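Local coordinates for uncharacterized protein (Pyrobaculum aerophilum, PDB 2ZYZ) that is probably the structural, non-catalytic subunit of an archaeal RNA-splicing endonuclease and is thought to bind nucleic acid, at residues 52-57 against 83-88; 58-63 against 89-94. All blocks are in the same frame, centred on the assembly; numbering follows the deposited sequence.

Contact 1: 52-57 against 83-88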
# COMPACT_ATOMS: atom_id res chain seq x y z
N LYS C 52 -15.20 -27.74 4.43
CA LYS C 52 -16.30 -27.76 3.52
C LYS C 52 -16.02 -28.83 2.49
O LYS C 52 -16.31 -29.95 2.70
CB LYS C 52 -16.50 -26.44 2.82
CG LYS C 52 -17.90 -26.14 2.47
CD LYS C 52 -18.00 -25.01 1.52
CE LYS C 52 -19.32 -24.89 0.90
NZ LYS C 52 -19.53 -23.52 0.44
N LYS C 53 -15.35 -28.50 1.42
CA LYS C 53 -15.02 -29.60 0.53
C LYS C 53 -13.78 -30.30 1.05
O LYS C 53 -13.78 -31.49 1.18
CB LYS C 53 -14.85 -29.14 -0.90
CG LYS C 53 -16.13 -28.73 -1.58
CD LYS C 53 -15.94 -27.62 -2.59
CE LYS C 53 -17.20 -26.86 -2.79
NZ LYS C 53 -17.33 -25.73 -1.85
N GLU C 54 -12.76 -29.54 1.37
CA GLU C 54 -11.59 -30.08 2.02
C GLU C 54 -11.44 -29.43 3.39
O GLU C 54 -12.23 -28.61 3.72
CB GLU C 54 -10.34 -29.96 1.17
CG GLU C 54 -10.06 -28.65 0.53
CD GLU C 54 -8.76 -28.62 -0.39
OE1 GLU C 54 -7.80 -29.39 -0.23
OE2 GLU C 54 -8.68 -27.77 -1.28
N ARG C 55 -10.48 -29.85 4.17
CA ARG C 55 -10.12 -29.13 5.38
C ARG C 55 -9.11 -28.04 5.14
O ARG C 55 -8.17 -28.23 4.44
CB ARG C 55 -9.57 -30.08 6.43
CG ARG C 55 -10.45 -31.26 6.64
CD ARG C 55 -10.16 -31.97 7.89
NE ARG C 55 -11.31 -32.72 8.36
CZ ARG C 55 -11.22 -33.61 9.34
NH1 ARG C 55 -12.28 -34.27 9.72
NH2 ARG C 55 -10.07 -33.81 9.95
N TYR C 56 -9.33 -26.91 5.78
CA TYR C 56 -8.42 -25.79 5.71
C TYR C 56 -7.94 -25.38 7.10
O TYR C 56 -8.62 -25.54 8.03
CB TYR C 56 -9.11 -24.59 5.09
CG TYR C 56 -9.78 -24.74 3.73
CD1 TYR C 56 -11.06 -25.15 3.65
CD2 TYR C 56 -9.15 -24.38 2.57
CE1 TYR C 56 -11.67 -25.27 2.51
CE2 TYR C 56 -9.79 -24.51 1.39
CZ TYR C 56 -11.07 -24.95 1.38
OH TYR C 56 -11.84 -25.09 0.25
N LEU C 57 -6.77 -24.79 7.16
CA LEU C 57 -6.31 -24.18 8.35
C LEU C 57 -6.56 -22.70 8.28
O LEU C 57 -6.04 -22.06 7.43
CB LEU C 57 -4.84 -24.47 8.55
CG LEU C 57 -4.13 -23.95 9.79
CD1 LEU C 57 -4.66 -24.63 10.98
CD2 LEU C 57 -2.69 -24.16 9.65
N SER C 83 -0.67 -30.87 5.96
CA SER C 83 -1.24 -30.99 4.65
C SER C 83 -2.52 -30.34 4.27
O SER C 83 -3.32 -30.91 3.63
CB SER C 83 -1.21 -32.43 4.14
OG SER C 83 0.07 -32.96 4.26
N MET C 84 -2.70 -29.08 4.65
CA MET C 84 -3.95 -28.36 4.44
C MET C 84 -3.67 -26.96 3.88
O MET C 84 -2.76 -26.35 4.31
CB MET C 84 -4.69 -28.19 5.76
CG MET C 84 -5.26 -29.43 6.29
SD MET C 84 -6.06 -29.20 7.86
CE MET C 84 -6.81 -30.72 8.08
N PRO C 85 -4.47 -26.45 2.97
CA PRO C 85 -4.30 -25.05 2.61
C PRO C 85 -4.62 -24.11 3.74
O PRO C 85 -5.46 -24.43 4.55
CB PRO C 85 -5.30 -24.85 1.51
CG PRO C 85 -6.26 -25.87 1.68
CD PRO C 85 -5.59 -27.02 2.22
N VAL C 86 -3.98 -22.96 3.72
CA VAL C 86 -4.13 -21.93 4.76
C VAL C 86 -5.00 -20.79 4.24
O VAL C 86 -4.83 -20.34 3.14
CB VAL C 86 -2.76 -21.40 5.22
CG1 VAL C 86 -2.88 -20.40 6.31
CG2 VAL C 86 -1.91 -22.53 5.65
N VAL C 87 -5.93 -20.35 5.05
CA VAL C 87 -6.84 -19.27 4.74
C VAL C 87 -6.70 -18.26 5.86
O VAL C 87 -6.79 -18.61 6.99
CB VAL C 87 -8.31 -19.71 4.63
CG1 VAL C 87 -9.21 -18.58 4.30
CG2 VAL C 87 -8.47 -20.75 3.59
N LEU C 88 -6.46 -17.03 5.49
CA LEU C 88 -6.46 -15.93 6.43
C LEU C 88 -7.85 -15.34 6.49
O LEU C 88 -8.37 -14.93 5.53
CB LEU C 88 -5.48 -14.85 6.00
CG LEU C 88 -4.06 -15.33 5.85
CD1 LEU C 88 -3.14 -14.32 5.27
CD2 LEU C 88 -3.54 -16.01 7.04

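Contact 2: 58-63 against 89-94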
# COMPACT_ATOMS: atom_id res chain seq x y z
N PHE C 58 -7.38 -22.20 9.19
CA PHE C 58 -7.75 -20.81 9.26
C PHE C 58 -6.91 -20.07 10.30
O PHE C 58 -6.69 -20.57 11.38
CB PHE C 58 -9.20 -20.63 9.58
CG PHE C 58 -10.10 -20.96 8.46
CD1 PHE C 58 -10.49 -22.23 8.26
CD2 PHE C 58 -10.57 -19.98 7.61
CE1 PHE C 58 -11.33 -22.52 7.21
CE2 PHE C 58 -11.38 -20.28 6.58
CZ PHE C 58 -11.76 -21.55 6.39
N TYR C 59 -6.54 -18.84 9.95
CA TYR C 59 -5.87 -17.94 10.86
C TYR C 59 -6.58 -16.60 10.83
O TYR C 59 -6.75 -16.02 9.80
CB TYR C 59 -4.39 -17.81 10.51
CG TYR C 59 -3.60 -16.91 11.40
CD1 TYR C 59 -3.56 -17.10 12.73
CD2 TYR C 59 -2.89 -15.87 10.89
CE1 TYR C 59 -2.86 -16.31 13.53
CE2 TYR C 59 -2.19 -15.05 11.70
CZ TYR C 59 -2.18 -15.29 13.02
OH TYR C 59 -1.51 -14.49 13.80
N VAL C 60 -7.01 -16.12 11.98
CA VAL C 60 -7.84 -14.96 12.04
C VAL C 60 -6.95 -13.74 12.25
O VAL C 60 -6.16 -13.76 13.12
CB VAL C 60 -8.84 -15.04 13.23
CG1 VAL C 60 -9.52 -13.78 13.40
CG2 VAL C 60 -9.81 -16.11 13.02
N MET C 61 -7.13 -12.71 11.44
CA MET C 61 -6.43 -11.47 11.55
C MET C 61 -7.40 -10.32 11.70
O MET C 61 -8.18 -10.07 10.84
CB MET C 61 -5.56 -11.25 10.32
CG MET C 61 -4.52 -12.27 10.19
SD MET C 61 -3.40 -12.07 8.83
CE MET C 61 -2.54 -10.59 9.23
N VAL C 62 -7.33 -9.63 12.82
CA VAL C 62 -8.14 -8.46 13.09
C VAL C 62 -7.52 -7.14 12.60
O VAL C 62 -6.39 -6.90 12.78
CB VAL C 62 -8.51 -8.40 14.60
CG1 VAL C 62 -9.19 -7.14 14.95
CG2 VAL C 62 -9.36 -9.56 14.94
N GLU C 63 -8.33 -6.30 11.95
CA GLU C 63 -7.93 -4.98 11.52
C GLU C 63 -7.14 -4.26 12.62
O GLU C 63 -7.60 -4.17 13.70
CB GLU C 63 -9.11 -4.12 11.10
CG GLU C 63 -8.74 -2.83 10.48
CD GLU C 63 -9.92 -2.01 9.92
OE1 GLU C 63 -11.05 -2.42 10.07
OE2 GLU C 63 -9.64 -0.97 9.36
N ALA C 89 -8.42 -15.29 7.67
CA ALA C 89 -9.71 -14.72 7.82
C ALA C 89 -9.53 -13.30 8.33
O ALA C 89 -9.19 -13.13 9.43
CB ALA C 89 -10.51 -15.51 8.80
N LEU C 90 -9.80 -12.33 7.50
CA LEU C 90 -9.58 -10.94 7.86
C LEU C 90 -10.83 -10.29 8.39
O LEU C 90 -11.81 -10.30 7.75
CB LEU C 90 -9.11 -10.15 6.66
CG LEU C 90 -8.01 -10.81 5.82
CD1 LEU C 90 -7.66 -10.00 4.67
CD2 LEU C 90 -6.86 -11.17 6.51
N VAL C 91 -10.76 -9.71 9.57
CA VAL C 91 -11.95 -9.17 10.19
C VAL C 91 -11.84 -7.68 10.43
O VAL C 91 -10.88 -7.24 10.99
CB VAL C 91 -12.25 -9.84 11.53
CG1 VAL C 91 -13.63 -9.52 11.98
CG2 VAL C 91 -12.06 -11.28 11.43
N SER C 92 -12.81 -6.92 9.95
CA SER C 92 -12.79 -5.49 10.13
C SER C 92 -13.08 -5.11 11.57
O SER C 92 -13.52 -5.88 12.30
CB SER C 92 -13.79 -4.82 9.23
OG SER C 92 -15.02 -4.96 9.81
N ASN C 93 -12.92 -3.85 11.89
CA ASN C 93 -13.00 -3.44 13.28
C ASN C 93 -14.39 -3.58 13.84
O ASN C 93 -14.59 -3.60 15.04
CB ASN C 93 -12.49 -2.02 13.47
CG ASN C 93 -13.26 -1.01 12.64
OD1 ASN C 93 -14.35 -1.21 12.25
ND2 ASN C 93 -12.64 0.10 12.39
N ASP C 94 -15.34 -3.67 12.93
CA ASP C 94 -16.73 -3.85 13.26
C ASP C 94 -17.39 -5.14 12.71
O ASP C 94 -18.57 -5.24 12.65
CB ASP C 94 -17.53 -2.61 12.95
CG ASP C 94 -17.65 -2.35 11.49
OD1 ASP C 94 -17.18 -3.17 10.74
OD2 ASP C 94 -18.21 -1.31 11.10

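Contact 1: 52-57 against 83-88
Met84 lies over the start of strand 55-57, its methyl CE set against the aliphatic root of Arg55, 3.3 Å from CB and 3.6 Å from CD. CG of Met84 is anti to its own carbonyl carbon (chi1 -71°) and the chain runs straight on from there, which carries SD past the carbonyl of Arg55 and brings CE across the arginine stem. The guanidinium end of Arg55 leads away, its NE in a salt bridge with Glu51. With an alanine at Met84, CB and CD of Arg55 would probably lose their apolar cover, and Ile49, which the methionine also touches, would lose a neighbour.

Pro85 CG and Val87 CG2 approach Tyr56 CD2 obliquely from opposite sides of the ring plane: Pro85 CG comes within 3.4 Å of Tyr56 CD2, and Val87 CG2 within 3.8 Å of that same carbon. Between these side chains the backbones pair. Leu57 N donates to Pro85 O at 2.9 Å in a nearly straight bond, and Val87 N donates to Leu57 O, also at 2.9 Å. Leu57 and Val86 project from the same sheet face, where Met78 and Val75 of helix 69-81 pack on them. The short strand segments 55-57 and 86-88 are inclined at 56° and come together at their single parallel bridge, Leu57 with Val86, which opens the strand pairing of a beta-alpha-beta crossover.

Contact 2: 58-63 against 89-94
Glu63 reaches across the end of the strand pair to Asn93. Its CB lies 3.6 Å from the carbonyl oxygen of Val91, which also accepts the backbone N-H of Glu63 at 2.9 Å. CG is turned anti to the backbone N (chi1 -173°), and the extended chain beyond it carries the carboxylate carbon CD to the turn after the second strand. OE1 at the tip accepts the Asn93 N-H at 3.0 Å, on the anti side of the carboxylate and 20° out of its plane; with 137° at the hydrogen, the bond is bent. OE1 also rests 3.5 Å from Ser92 CA, and a polar side chain of a neighbouring subunit gives it a second hydrogen bond, so this buried oxygen serves both the turn and a subunit interface.

Behind this tip, strands 58-62 and 89-91 run parallel as the two strands of a beta-alpha-beta unit, with helix 69-81 in the crossover between them. Their backbones form a regular ladder in which Met61 uses both its polar atoms, N donating to Ala89 O and O accepting from Val91 N. Val60, Val62, Ala89 and Val91 project from one face, where helix 23-34 packs on Val62, Ala89 and Val91; there Val60 CG1 meets Val91 CG2 at 4.1 Å. Met61 and Leu90 occupy the other face, with Met61 CB 4.0 Å from Leu90 CD2. Within the turn, Ser92 OG donates to Asp94 OD1 at 3.0 Å and also accepts a hydrogen bond from Thr96 N.

Contacts 1 and 2 are successive lengths of one strand pair, 55-62 beside 86-91, at the middle of a mixed sheet, with centres about 17 Å apart. Along the chain their segments alternate: 52-57 and 58-63 come first, then helix 69-81, then 83-88 and 89-94. The ladder appears to continue across the boundary, where Tyr59 N lies 3.0 Å from Val87 O in a probable hydrogen bond. Phe58 and Val87 pack on each other there, as do Tyr59 and Leu88. Contact 1 is partly buried and contact 2 buried, and both have residues packed against other subunits. This central strand pair thus contributes both to the sheet of the chain and to its contacts within the four-chain assembly.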